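Local coordinates for protein putative NAD(P)H:FMN oxidoreductase (Porphyromonas gingivalis W83, PDB 3GE5) that probably catalyses flavin-dependent oxidation and reduction as a nitroreductase-family protein with bound flavin mononucleotide, at residues P71-V76 and I103-H108; P99-T104 and I168-Y173; F148-C153 and H162-S167. One frame throughout, in Å; residues are numbered along the deposited sequence. Where two conformers were deposited one is given.

Contact 1: residues P71-V76 and I103-H108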
ATOM      1  N   PRO A  71       8.899  -9.624   3.077  1.00 14.90           N
ATOM      2  CA  PRO A  71       8.416 -11.004   2.950  1.00 18.92           C
ATOM      3  C   PRO A  71       7.649 -11.255   1.636  1.00 17.95           C
ATOM      4  O   PRO A  71       6.608 -11.893   1.617  1.00 16.58           O
ATOM      5  CB  PRO A  71       7.509 -11.161   4.170  1.00 18.81           C
ATOM      6  CG  PRO A  71       6.882  -9.803   4.256  1.00 18.06           C
ATOM      7  CD  PRO A  71       7.976  -8.822   3.908  1.00 16.67           C
ATOM      8  N   TRP A  72       8.209 -10.754   0.532  1.00 17.74           N
ATOM      9  CA  TRP A  72       7.600 -10.813  -0.777  1.00 15.72           C
ATOM     10  C   TRP A  72       8.549 -11.433  -1.781  1.00 15.07           C
ATOM     11  O   TRP A  72       9.764 -11.526  -1.530  1.00 16.53           O
ATOM     12  CB  TRP A  72       7.196  -9.403  -1.253  1.00 17.13           C
ATOM     13  CG  TRP A  72       8.235  -8.328  -1.087  1.00 16.98           C
ATOM     14  CD1 TRP A  72       9.473  -8.275  -1.649  1.00 18.27           C
ATOM     15  CD2 TRP A  72       8.092  -7.132  -0.308  1.00 15.59           C
ATOM     16  NE1 TRP A  72      10.134  -7.126  -1.230  1.00 16.93           N
ATOM     17  CE2 TRP A  72       9.294  -6.394  -0.440  1.00 16.73           C
ATOM     18  CE3 TRP A  72       7.050  -6.604   0.479  1.00 14.92           C
ATOM     19  CZ2 TRP A  72       9.493  -5.154   0.200  1.00 15.67           C
ATOM     20  CZ3 TRP A  72       7.249  -5.370   1.108  1.00 16.96           C
ATOM     21  CH2 TRP A  72       8.453  -4.671   0.968  1.00 16.49           C
ATOM     22  N   HIS A  73       7.987 -11.865  -2.890  1.00 15.61           N
ATOM     23  CA  HIS A  73       8.716 -12.316  -4.050  1.00 16.60           C
ATOM     24  C   HIS A  73       7.872 -11.977  -5.250  1.00 18.78           C
ATOM     25  O   HIS A  73       6.648 -12.173  -5.216  1.00 17.22           O
ATOM     26  CB  HIS A  73       9.050 -13.816  -4.037  1.00 18.26           C
ATOM     27  CG  HIS A  73      10.111 -14.196  -5.026  1.00 17.39           C
ATOM     28  ND1 HIS A  73      11.460 -14.053  -4.763  1.00 17.30           N
ATOM     29  CD2 HIS A  73      10.022 -14.702  -6.282  1.00 16.82           C
ATOM     30  CE1 HIS A  73      12.152 -14.477  -5.817  1.00 20.19           C
ATOM     31  NE2 HIS A  73      11.304 -14.862  -6.755  1.00 18.95           N
ATOM     32  N   PHE A  74       8.507 -11.422  -6.284  1.00 17.08           N
ATOM     33  CA  PHE A  74       7.767 -10.976  -7.474  1.00 16.81           C
ATOM     34  C   PHE A  74       7.995 -11.943  -8.624  1.00 17.31           C
ATOM     35  O   PHE A  74       9.125 -12.097  -9.129  1.00 19.26           O
ATOM     36  CB  PHE A  74       8.184  -9.549  -7.867  1.00 17.02           C
ATOM     37  CG  PHE A  74       8.189  -8.594  -6.704  1.00 17.27           C
ATOM     38  CD1 PHE A  74       7.044  -8.362  -5.961  1.00 18.29           C
ATOM     39  CD2 PHE A  74       9.370  -7.952  -6.349  1.00 19.06           C
ATOM     40  CE1 PHE A  74       7.079  -7.461  -4.902  1.00 19.52           C
ATOM     41  CE2 PHE A  74       9.416  -7.063  -5.275  1.00 18.48           C
ATOM     42  CZ  PHE A  74       8.262  -6.834  -4.534  1.00 17.46           C
ATOM     43  N   LEU A  75       6.914 -12.606  -9.034  1.00 16.99           N
ATOM     44  CA  LEU A  75       6.953 -13.568 -10.142  1.00 18.20           C
ATOM     45  C   LEU A  75       6.346 -12.909 -11.389  1.00 17.52           C
ATOM     46  O   LEU A  75       5.136 -12.661 -11.448  1.00 17.39           O
ATOM     47  CB  LEU A  75       6.203 -14.846  -9.766  1.00 17.79           C
ATOM     48  CG  LEU A  75       6.034 -15.919 -10.869  1.00 18.89           C
ATOM     49  CD1 LEU A  75       7.334 -16.346 -11.520  1.00 19.31           C
ATOM     50  CD2 LEU A  75       5.315 -17.105 -10.243  1.00 19.51           C
ATOM     51  N   VAL A  76       7.228 -12.555 -12.330  1.00 15.83           N
ATOM     52  CA  VAL A  76       6.837 -11.827 -13.541  1.00 15.36           C
ATOM     53  C   VAL A  76       6.398 -12.835 -14.590  1.00 17.90           C
ATOM     54  O   VAL A  76       7.120 -13.835 -14.830  1.00 19.34           O
ATOM     55  CB  VAL A  76       8.006 -10.963 -14.079  1.00 20.26           C
ATOM     56  CG1 VAL A  76       7.589 -10.326 -15.366  1.00 18.06           C
ATOM     57  CG2 VAL A  76       8.453  -9.914 -13.023  1.00 16.98           C
ATOM     58  N   ILE A 103       2.992 -11.249 -10.303  1.00 17.46           N
ATOM     59  CA  ILE A 103       2.331 -12.022  -9.221  1.00 16.75           C
ATOM     60  C   ILE A 103       3.125 -11.771  -7.961  1.00 16.73           C
ATOM     61  O   ILE A 103       4.299 -12.174  -7.875  1.00 17.10           O
ATOM     62  CB  ILE A 103       2.285 -13.534  -9.507  1.00 14.28           C
ATOM     63  CG1 ILE A 103       1.759 -13.804 -10.924  1.00 17.46           C
ATOM     64  CG2 ILE A 103       1.457 -14.259  -8.401  1.00 17.43           C
ATOM     65  CD1 ILE A 103       1.693 -15.239 -11.372  1.00 18.60           C
ATOM     66  N   THR A 104       2.516 -11.116  -6.977  1.00 15.88           N
ATOM     67  CA  THR A 104       3.203 -10.836  -5.728  1.00 15.52           C
ATOM     68  C   THR A 104       2.897 -11.935  -4.720  1.00 15.79           C
ATOM     69  O   THR A 104       1.754 -12.115  -4.296  1.00 17.25           O
ATOM     70  CB  THR A 104       2.839  -9.460  -5.176  1.00 16.58           C
ATOM     71  OG1 THR A 104       3.163  -8.489  -6.179  1.00 18.10           O
ATOM     72  CG2 THR A 104       3.590  -9.124  -3.873  1.00 16.67           C
ATOM     73  N   LEU A 105       3.965 -12.645  -4.361  1.00 15.81           N
ATOM     74  CA  LEU A 105       3.921 -13.737  -3.453  1.00 15.09           C
ATOM     75  C   LEU A 105       4.291 -13.240  -2.067  1.00 17.49           C
ATOM     76  O   LEU A 105       5.248 -12.453  -1.917  1.00 17.86           O
ATOM     77  CB  LEU A 105       4.943 -14.805  -3.850  1.00 15.93           C
ATOM     78  CG  LEU A 105       4.926 -15.272  -5.307  1.00 18.19           C
ATOM     79  CD1 LEU A 105       5.923 -16.387  -5.537  1.00 18.62           C
ATOM     80  CD2 LEU A 105       3.465 -15.714  -5.690  1.00 17.86           C
ATOM     81  N   GLY A 106       3.553 -13.694  -1.061  1.00 17.10           N
ATOM     82  CA  GLY A 106       3.870 -13.355   0.323  1.00 17.84           C
ATOM     83  C   GLY A 106       4.403 -14.589   1.024  1.00 18.07           C
ATOM     84  O   GLY A 106       3.835 -15.688   0.884  1.00 20.15           O
ATOM     85  N   ASP A 107       5.505 -14.426   1.750  1.00 17.81           N
ATOM     86  CA  ASP A 107       6.188 -15.552   2.396  1.00 18.13           C
ATOM     87  C   ASP A 107       5.831 -15.575   3.895  1.00 17.91           C
ATOM     88  O   ASP A 107       6.359 -14.774   4.672  1.00 18.61           O
ATOM     89  CB  ASP A 107       7.684 -15.451   2.157  1.00 19.24           C
ATOM     90  CG  ASP A 107       8.435 -16.680   2.591  1.00 23.90           C
ATOM     91  OD1 ASP A 107       7.995 -17.371   3.542  1.00 20.01           O
ATOM     92  OD2 ASP A 107       9.484 -16.929   1.992  1.00 23.65           O
ATOM     93  N   HIS A 108       4.943 -16.480   4.294  0.50 16.88           N
ATOM     94  CA  HIS A 108       4.535 -16.521   5.694  0.50 17.86           C
ATOM     95  C   HIS A 108       5.694 -16.840   6.644  0.50 18.83           C
ATOM     96  O   HIS A 108       5.715 -16.343   7.781  0.50 19.44           O
ATOM     97  CB  HIS A 108       3.334 -17.431   5.870  0.50 17.45           C
ATOM     98  CG  HIS A 108       2.066 -16.818   5.363  0.50 18.06           C
ATOM     99  ND1 HIS A 108       1.420 -15.800   6.031  0.50 16.21           N
ATOM    100  CD2 HIS A 108       1.344 -17.045   4.238  0.50 20.01           C
ATOM    101  CE1 HIS A 108       0.341 -15.446   5.355  0.50 22.09           C
ATOM    102  NE2 HIS A 108       0.273 -16.185   4.262  0.50 22.75           N
TER
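W72-V76 and I103-D107 run antiparallel as adjacent strands, their short axes approaching to 4.6 Å at 154°, with H73-L105 and L75-I103 as hydrogen-bonded pairs and W72-G106 and F74-T104 as non-hydrogen-bonded ones. Within the H73-L105 pair, L105 N to H73 O (2.9 Å) is nearly straight, whereas H73 N reaches L105 O (3.0 Å) at the more bent angle of 144°. The ladder extends past the strand start, because P71 O accepts from D107 N at 2.8 Å; proline lacks an N-H but can still offer its carbonyl. On the face of W72, F74 and T104, the phenyl of F74 and the threonine side chain lie side by side and point the same way: T104 OG1 meets the ring edge at CD1 (3.9 Å) and T104 CG2 touches F74 CE1 (4.0 Å). With CG of W72 held between its backbone N and carbonyl carbon (chi1 47°), the indole swings away from G106, and P71 CD sits over one of its faces. The other face carries L75, I103 and L105, aliphatic and buried, with the partly exposed H73 at the side reached by the second subunit: L75 CB packs on I103 CB (4.1 Å), while L105 CB rests on H73 O (3.4 Å). The imidazole of H73 has its NE2 hydrogen-bonded to S194 of the second subunit, and the carboxylate of D107 pairs with R110. Helices 50-62 and 120-137 pack on the F74-T104 face. Beyond F74-V76 a strand of the second subunit joins in parallel, continuing the sheet across the dimer, while strand 163-172 flanks I103-D107 on its other side.

Contact 2: residues P99-T104 and I168-Y173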
ATOM      1  N   PRO A  99      -0.736  -7.481 -21.095  1.00 18.96           N
ATOM      2  CA  PRO A  99       0.541  -7.944 -21.557  1.00 19.83           C
ATOM      3  C   PRO A  99       1.471  -8.493 -20.518  1.00 18.04           C
ATOM      4  O   PRO A  99       2.255  -9.360 -20.844  1.00 21.42           O
ATOM      5  CB  PRO A  99       1.204  -6.685 -22.138  1.00 23.71           C
ATOM      6  CG  PRO A  99       0.172  -5.690 -22.232  1.00 24.37           C
ATOM      7  CD  PRO A  99      -0.973  -6.062 -21.418  1.00 22.73           C
ATOM      8  N   ILE A 100       1.457  -7.907 -19.314  1.00 17.67           N
ATOM      9  CA  ILE A 100       2.377  -8.299 -18.254  1.00 18.04           C
ATOM     10  C   ILE A 100       1.618  -8.505 -16.966  1.00 18.42           C
ATOM     11  O   ILE A 100       0.747  -7.708 -16.625  1.00 16.48           O
ATOM     12  CB  ILE A 100       3.490  -7.238 -18.027  1.00 18.96           C
ATOM     13  CG1 ILE A 100       4.314  -7.096 -19.304  1.00 20.11           C
ATOM     14  CG2 ILE A 100       4.432  -7.660 -16.850  1.00 17.18           C
ATOM     15  CD1 ILE A 100       5.478  -6.120 -19.212  1.00 22.83           C
ATOM     16  N   TYR A 101       1.980  -9.568 -16.257  1.00 17.22           N
ATOM     17  CA  TYR A 101       1.473  -9.794 -14.908  1.00 16.59           C
ATOM     18  C   TYR A 101       2.633  -9.876 -13.917  1.00 17.37           C
ATOM     19  O   TYR A 101       3.625 -10.564 -14.157  1.00 16.45           O
ATOM     20  CB  TYR A 101       0.665 -11.087 -14.819  1.00 18.75           C
ATOM     21  CG  TYR A 101      -0.411 -11.219 -15.858  1.00 17.46           C
ATOM     22  CD1 TYR A 101      -1.709 -10.791 -15.605  1.00 20.37           C
ATOM     23  CD2 TYR A 101      -0.134 -11.831 -17.090  1.00 17.98           C
ATOM     24  CE1 TYR A 101      -2.718 -10.950 -16.556  1.00 17.77           C
ATOM     25  CE2 TYR A 101      -1.126 -12.004 -18.040  1.00 18.72           C
ATOM     26  CZ  TYR A 101      -2.408 -11.566 -17.771  1.00 17.07           C
ATOM     27  OH  TYR A 101      -3.368 -11.753 -18.749  1.00 19.57           O
ATOM     28  N   ILE A 102       2.515  -9.157 -12.807  1.00 15.66           N
ATOM     29  CA  ILE A 102       3.452  -9.326 -11.701  1.00 14.63           C
ATOM     30  C   ILE A 102       2.688  -9.969 -10.529  1.00 16.24           C
ATOM     31  O   ILE A 102       1.812  -9.312  -9.905  1.00 16.57           O
ATOM     32  CB  ILE A 102       4.122  -8.005 -11.242  1.00 16.88           C
ATOM     33  CG1 ILE A 102       4.825  -7.305 -12.416  1.00 16.26           C
ATOM     34  CG2 ILE A 102       5.102  -8.292 -10.089  1.00 15.32           C
ATOM     35  CD1 ILE A 102       5.303  -5.815 -12.080  1.00 16.51           C
ATOM     36  N   ILE A 103       2.992 -11.249 -10.303  1.00 17.46           N
ATOM     37  CA  ILE A 103       2.331 -12.022  -9.221  1.00 16.75           C
ATOM     38  C   ILE A 103       3.125 -11.771  -7.961  1.00 16.73           C
ATOM     39  O   ILE A 103       4.299 -12.174  -7.875  1.00 17.10           O
ATOM     40  CB  ILE A 103       2.285 -13.534  -9.507  1.00 14.28           C
ATOM     41  CG1 ILE A 103       1.759 -13.804 -10.924  1.00 17.46           C
ATOM     42  CG2 ILE A 103       1.457 -14.259  -8.401  1.00 17.43           C
ATOM     43  CD1 ILE A 103       1.693 -15.239 -11.372  1.00 18.60           C
ATOM     44  N   THR A 104       2.516 -11.116  -6.977  1.00 15.88           N
ATOM     45  CA  THR A 104       3.203 -10.836  -5.728  1.00 15.52           C
ATOM     46  C   THR A 104       2.897 -11.935  -4.720  1.00 15.79           C
ATOM     47  O   THR A 104       1.754 -12.115  -4.296  1.00 17.25           O
ATOM     48  CB  THR A 104       2.839  -9.460  -5.176  1.00 16.58           C
ATOM     49  OG1 THR A 104       3.163  -8.489  -6.179  1.00 18.10           O
ATOM     50  CG2 THR A 104       3.590  -9.124  -3.873  1.00 16.67           C
ATOM     51  N   ILE A 168      -2.065  -9.723  -7.919  1.00 15.11           N
ATOM     52  CA  ILE A 168      -1.396  -9.657  -9.231  1.00 15.63           C
ATOM     53  C   ILE A 168      -1.545  -8.270  -9.825  1.00 15.97           C
ATOM     54  O   ILE A 168      -2.659  -7.728  -9.860  1.00 16.73           O
ATOM     55  CB  ILE A 168      -2.016 -10.667 -10.212  1.00 16.11           C
ATOM     56  CG1 ILE A 168      -1.925 -12.112  -9.684  1.00 18.83           C
ATOM     57  CG2 ILE A 168      -1.372 -10.539 -11.622  1.00 17.11           C
ATOM     58  CD1 ILE A 168      -2.689 -13.160 -10.491  1.00 16.92           C
ATOM     59  N   LEU A 169      -0.456  -7.668 -10.264  1.00 15.64           N
ATOM     60  CA  LEU A 169      -0.540  -6.379 -10.954  1.00 18.42           C
ATOM     61  C   LEU A 169      -0.574  -6.700 -12.426  1.00 17.32           C
ATOM     62  O   LEU A 169       0.377  -7.224 -12.960  1.00 16.72           O
ATOM     63  CB  LEU A 169       0.650  -5.463 -10.629  1.00 18.23           C
ATOM     64  CG  LEU A 169       0.510  -4.006 -11.132  1.00 17.26           C
ATOM     65  CD1 LEU A 169      -0.699  -3.336 -10.438  1.00 16.99           C
ATOM     66  CD2 LEU A 169       1.818  -3.180 -10.924  1.00 16.57           C
ATOM     67  N   ALA A 170      -1.718  -6.414 -13.060  1.00 15.99           N
ATOM     68  CA  ALA A 170      -1.889  -6.586 -14.507  1.00 14.79           C
ATOM     69  C   ALA A 170      -1.615  -5.232 -15.184  1.00 17.29           C
ATOM     70  O   ALA A 170      -2.223  -4.241 -14.813  1.00 16.82           O
ATOM     71  CB  ALA A 170      -3.284  -7.063 -14.848  1.00 15.41           C
ATOM     72  N   LEU A 171      -0.663  -5.205 -16.111  1.00 17.14           N
ATOM     73  CA  LEU A 171      -0.156  -3.925 -16.637  1.00 15.15           C
ATOM     74  C   LEU A 171       0.226  -3.970 -18.121  1.00 16.37           C
ATOM     75  O   LEU A 171       0.493  -5.019 -18.672  1.00 15.53           O
ATOM     76  CB  LEU A 171       1.038  -3.411 -15.804  1.00 19.00           C
ATOM     77  CG  LEU A 171       2.329  -4.218 -15.902  1.00 18.88           C
ATOM     78  CD1 LEU A 171       3.327  -3.544 -16.825  1.00 18.15           C
ATOM     79  CD2 LEU A 171       2.907  -4.403 -14.481  1.00 21.11           C
ATOM     80  N   GLY A 172       0.257  -2.782 -18.711  1.00 17.09           N
ATOM     81  CA  GLY A 172       0.628  -2.596 -20.097  1.00 18.21           C
ATOM     82  C   GLY A 172       0.321  -1.169 -20.513  1.00 16.65           C
ATOM     83  O   GLY A 172      -0.018  -0.312 -19.673  1.00 17.94           O
ATOM     84  N   TYR A 173       0.452  -0.884 -21.799  1.00 18.36           N
ATOM     85  CA  TYR A 173      -0.013   0.389 -22.317  1.00 16.94           C
ATOM     86  C   TYR A 173      -1.517   0.338 -22.492  1.00 18.14           C
ATOM     87  O   TYR A 173      -2.048  -0.539 -23.178  1.00 17.84           O
ATOM     88  CB  TYR A 173       0.684   0.773 -23.634  1.00 16.72           C
ATOM     89  CG  TYR A 173       2.082   1.281 -23.430  1.00 16.63           C
ATOM     90  CD1 TYR A 173       2.300   2.578 -22.963  1.00 19.17           C
ATOM     91  CD2 TYR A 173       3.179   0.471 -23.674  1.00 17.50           C
ATOM     92  CE1 TYR A 173       3.577   3.052 -22.748  1.00 19.89           C
ATOM     93  CE2 TYR A 173       4.468   0.927 -23.448  1.00 17.41           C
ATOM     94  CZ  TYR A 173       4.665   2.225 -22.999  1.00 21.43           C
ATOM     95  OH  TYR A 173       5.935   2.712 -22.774  1.00 21.85           O
TER
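L171 and I102 meet through their branch ends, L171 CD2 against I102 CD1 at 3.7 Å, and L171 also touches I100, with its CG 3.9 Å from I100 CB. The first torsion of L171 (chi1 68°) sets CG against I100 CB, and the turn at chi2 (102°) sends CD1 to I100 and CD2 to I102, so that one leucine touches both isoleucines. L169 completes this face and packs on M128 of helix 120-137. On the reverse face I168 CG2 crosses to Y101 CB (3.8 Å) and lies at the edge of the tyrosine ring, close to its plane. A170, whose only side-chain carbon is a methyl, brings CB obliquely to the ring, 4.1 Å from Y101 CD1. These pairs join strands 100-107 and 163-172, the two inner of the four antiparallel strands that this chain gives to the sheet of its alpha+beta nitroreductase fold, where beta-branched residues suit the extended backbone and helices lie against both faces. Between the strands, I100-L171 and I102-L169 are hydrogen-bonded pairs, with L169 N to I102 O measuring 2.8 Å and I100 N to L171 O a longer 3.1 Å. At the end of the ladder P99 lays its ring against the partner backbone, CD 3.3 Å from L171 O and CG 3.8 Å from G172 CA, close packing helped by the missing side chain of the glycine. Farther out, the hydroxyl of Y101 is hydrogen-bonded to F95 O.

Contact 3: residues F148-C153 and H162-S167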
ATOM      1  N   PHE A 148      -8.802 -14.154  -8.155  1.00 16.13           N
ATOM      2  CA  PHE A 148      -8.206 -15.260  -8.882  1.00 16.91           C
ATOM      3  C   PHE A 148      -8.083 -16.469  -7.980  1.00 16.79           C
ATOM      4  O   PHE A 148      -8.141 -16.341  -6.778  1.00 15.85           O
ATOM      5  CB  PHE A 148      -6.851 -14.908  -9.509  1.00 15.80           C
ATOM      6  CG  PHE A 148      -5.740 -14.617  -8.529  1.00 15.89           C
ATOM      7  CD1 PHE A 148      -5.550 -13.347  -8.019  1.00 16.61           C
ATOM      8  CD2 PHE A 148      -4.811 -15.623  -8.188  1.00 18.67           C
ATOM      9  CE1 PHE A 148      -4.557 -13.083  -7.082  1.00 17.80           C
ATOM     10  CE2 PHE A 148      -3.798 -15.352  -7.307  1.00 16.88           C
ATOM     11  CZ  PHE A 148      -3.671 -14.075  -6.747  1.00 16.17           C
ATOM     12  N   ASP A 149      -7.954 -17.638  -8.600  1.00 16.17           N
ATOM     13  CA  ASP A 149      -7.906 -18.921  -7.891  1.00 16.10           C
ATOM     14  C   ASP A 149      -6.457 -19.083  -7.383  1.00 15.77           C
ATOM     15  O   ASP A 149      -5.545 -19.446  -8.124  1.00 16.42           O
ATOM     16  CB  ASP A 149      -8.317 -20.051  -8.837  1.00 15.31           C
ATOM     17  CG  ASP A 149      -8.346 -21.408  -8.170  1.00 15.84           C
ATOM     18  OD1 ASP A 149      -7.657 -21.574  -7.122  1.00 15.53           O
ATOM     19  OD2 ASP A 149      -9.043 -22.316  -8.720  1.00 17.26           O
ATOM     20  N   GLN A 150      -6.240 -18.743  -6.130  1.00 14.85           N
ATOM     21  CA  GLN A 150      -4.864 -18.725  -5.579  1.00 16.24           C
ATOM     22  C   GLN A 150      -4.228 -20.118  -5.541  1.00 17.73           C
ATOM     23  O   GLN A 150      -3.039 -20.299  -5.874  1.00 15.46           O
ATOM     24  CB  GLN A 150      -4.896 -18.138  -4.176  1.00 18.68           C
ATOM     25  CG  GLN A 150      -5.232 -16.656  -4.111  1.00 16.79           C
ATOM     26  CD  GLN A 150      -5.518 -16.244  -2.698  1.00 18.99           C
ATOM     27  OE1 GLN A 150      -6.589 -16.584  -2.162  1.00 18.68           O
ATOM     28  NE2 GLN A 150      -4.557 -15.542  -2.061  1.00 16.67           N
ATOM     29  N   ALA A 151      -5.012 -21.107  -5.121  1.00 16.55           N
ATOM     30  CA  ALA A 151      -4.494 -22.469  -5.054  1.00 16.48           C
ATOM     31  C   ALA A 151      -4.117 -22.998  -6.439  1.00 15.30           C
ATOM     32  O   ALA A 151      -3.135 -23.707  -6.573  1.00 15.77           O
ATOM     33  CB  ALA A 151      -5.472 -23.407  -4.291  1.00 15.69           C
ATOM     34  N   LEU A 152      -4.890 -22.641  -7.459  1.00 14.70           N
ATOM     35  CA  LEU A 152      -4.571 -23.003  -8.823  1.00 15.30           C
ATOM     36  C   LEU A 152      -3.269 -22.321  -9.293  1.00 14.40           C
ATOM     37  O   LEU A 152      -2.383 -22.952  -9.843  1.00 16.38           O
ATOM     38  CB  LEU A 152      -5.724 -22.679  -9.784  1.00 16.80           C
ATOM     39  CG  LEU A 152      -5.454 -23.033 -11.242  1.00 13.20           C
ATOM     40  CD1 LEU A 152      -5.029 -24.500 -11.396  1.00 13.94           C
ATOM     41  CD2 LEU A 152      -6.723 -22.733 -12.074  1.00 17.51           C
ATOM     42  N   CYS A 153      -3.153 -21.027  -9.035  1.00 15.16           N
ATOM     43  CA  CYS A 153      -1.922 -20.281  -9.282  1.00 14.69           C
ATOM     44  C   CYS A 153      -0.702 -20.975  -8.654  1.00 15.79           C
ATOM     45  O   CYS A 153       0.303 -21.217  -9.321  1.00 16.18           O
ATOM     46  CB  CYS A 153      -2.080 -18.864  -8.761  1.00 16.49           C
ATOM     47  SG  CYS A 153      -0.655 -17.830  -9.159  1.00 17.91           S
ATOM     48  N   HIS A 162       4.333 -22.517   1.908  1.00 18.85           N
ATOM     49  CA  HIS A 162       4.535 -21.399   2.833  1.00 20.69           C
ATOM     50  C   HIS A 162       4.490 -20.012   2.171  1.00 20.07           C
ATOM     51  O   HIS A 162       4.578 -18.979   2.864  1.00 20.44           O
ATOM     52  CB  HIS A 162       5.831 -21.622   3.623  1.00 21.37           C
ATOM     53  CG  HIS A 162       7.077 -21.430   2.816  1.00 21.51           C
ATOM     54  ND1 HIS A 162       7.711 -22.465   2.162  1.00 20.57           N
ATOM     55  CD2 HIS A 162       7.796 -20.316   2.552  1.00 21.05           C
ATOM     56  CE1 HIS A 162       8.769 -21.990   1.527  1.00 22.63           C
ATOM     57  NE2 HIS A 162       8.841 -20.686   1.748  1.00 23.74           N
HETATM   58  N   MSE A 163       4.324 -19.973   0.862  1.00 18.81           N
HETATM   59  CA  MSE A 163       4.156 -18.728   0.137  1.00 18.00           C
HETATM   60  C   MSE A 163       2.748 -18.699  -0.496  1.00 20.43           C
HETATM   61  O   MSE A 163       2.234 -19.713  -0.929  1.00 18.69           O
HETATM   62  CB  MSE A 163       5.264 -18.588  -0.902  1.00 19.70           C
HETATM   63  CG  MSE A 163       6.654 -18.458  -0.291  1.00 21.94           C
HETATM   64 SE   MSE A 163       8.047 -18.806  -1.609  0.80 23.68          SE
HETATM   65  CE  MSE A 163       7.841 -17.252  -2.638  1.00 29.20           C
ATOM     66  N   THR A 164       2.129 -17.528  -0.512  1.00 18.51           N
ATOM     67  CA  THR A 164       0.799 -17.364  -1.048  1.00 16.08           C
ATOM     68  C   THR A 164       0.819 -16.290  -2.130  1.00 17.84           C
ATOM     69  O   THR A 164       1.360 -15.215  -1.915  1.00 16.71           O
ATOM     70  CB  THR A 164      -0.206 -16.919   0.046  1.00 19.89           C
ATOM     71  OG1 THR A 164      -0.259 -17.914   1.090  1.00 19.72           O
ATOM     72  CG2 THR A 164      -1.635 -16.728  -0.579  1.00 18.78           C
ATOM     73  N   PRO A 165       0.251 -16.585  -3.321  1.00 17.61           N
ATOM     74  CA  PRO A 165       0.068 -15.470  -4.281  1.00 17.49           C
ATOM     75  C   PRO A 165      -1.067 -14.565  -3.781  1.00 16.91           C
ATOM     76  O   PRO A 165      -2.220 -15.009  -3.729  1.00 18.52           O
ATOM     77  CB  PRO A 165      -0.310 -16.191  -5.569  1.00 17.02           C
ATOM     78  CG  PRO A 165      -0.940 -17.491  -5.128  1.00 18.85           C
ATOM     79  CD  PRO A 165      -0.272 -17.873  -3.839  1.00 19.08           C
ATOM     80  N   VAL A 166      -0.749 -13.355  -3.325  1.00 15.24           N
ATOM     81  CA  VAL A 166      -1.749 -12.488  -2.656  1.00 17.51           C
ATOM     82  C   VAL A 166      -2.515 -11.600  -3.653  1.00 16.03           C
ATOM     83  O   VAL A 166      -3.738 -11.467  -3.607  1.00 16.76           O
ATOM     84  CB  VAL A 166      -1.070 -11.604  -1.577  1.00 16.32           C
ATOM     85  CG1 VAL A 166      -2.090 -10.713  -0.865  1.00 17.65           C
ATOM     86  CG2 VAL A 166      -0.272 -12.483  -0.559  1.00 17.93           C
ATOM     87  N   SER A 167      -1.753 -11.016  -4.571  1.00 16.29           N
ATOM     88  CA  SER A 167      -2.227 -10.007  -5.521  1.00 15.71           C
ATOM     89  C   SER A 167      -1.441 -10.142  -6.815  1.00 16.49           C
ATOM     90  O   SER A 167      -0.276 -10.589  -6.796  1.00 17.01           O
ATOM     91  CB  SER A 167      -2.009  -8.619  -4.968  1.00 16.58           C
ATOM     92  OG  SER A 167      -2.724  -8.404  -3.768  1.00 16.75           O
TER
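F148 and Q150 reach P165 through different torsions: CG of F148 lies between its own backbone N and carbonyl carbon (chi1 66°), which turns the ring toward the strand so that its rim, CE1, CZ and CE2, meets P165-S167, whereas Q150 turns CG beside its N and then runs extended before the amide twists at chi3 -73°. That twist delivers Q150 NE2 to P165 O at 2.9 Å in a nearly straight bond, the acceptor lying in the plane of the glutamine amide, and it also brings NE2 to 3.5 Å from T164 CG2. The phenyl edge receives P165 CB in plane, 4.0 Å from F148 CE2. P165 CB also touches C153 SG (4.0 Å); the rigid, compact proline ring fits against both, and its CG rests on Q150 O (3.6 Å). D149 starts helix 150-156 as its N-cap, accepting from L152 N through OD1 (3.0 Å). The contact therefore seats the first turn of that helix on the early part of strand 163-172, next to W144 and C146 of the FMN pocket. Chemically, a mostly apolar joint surrounds one directional amide bond, which satisfies the carbonyl of a proline and should fix how the glutamine end is turned.

How the contacts relate
After helices 29-34 and 50-62 the chain enters strand 72-77; it then passes through helix 80-86 and returns as strand 100-107, where contact 1 closes the first loop. Contact 2 opens on that same strand, sharing I103 and T104 with contact 1, and closes only at 168-173, after a loop holding helix 120-137, strand 141-145 and helix 150-156. Contact 3 is nested inside this loop, a short return from helix 150-156 to strand 163-172. Contacts 1 and 2 thus build three neighbouring strands of one sheet, and contact 3 hangs a helix on the third. T104, which bonds to both V166 and S167 consistent with a classic beta bulge, lies where all three meet.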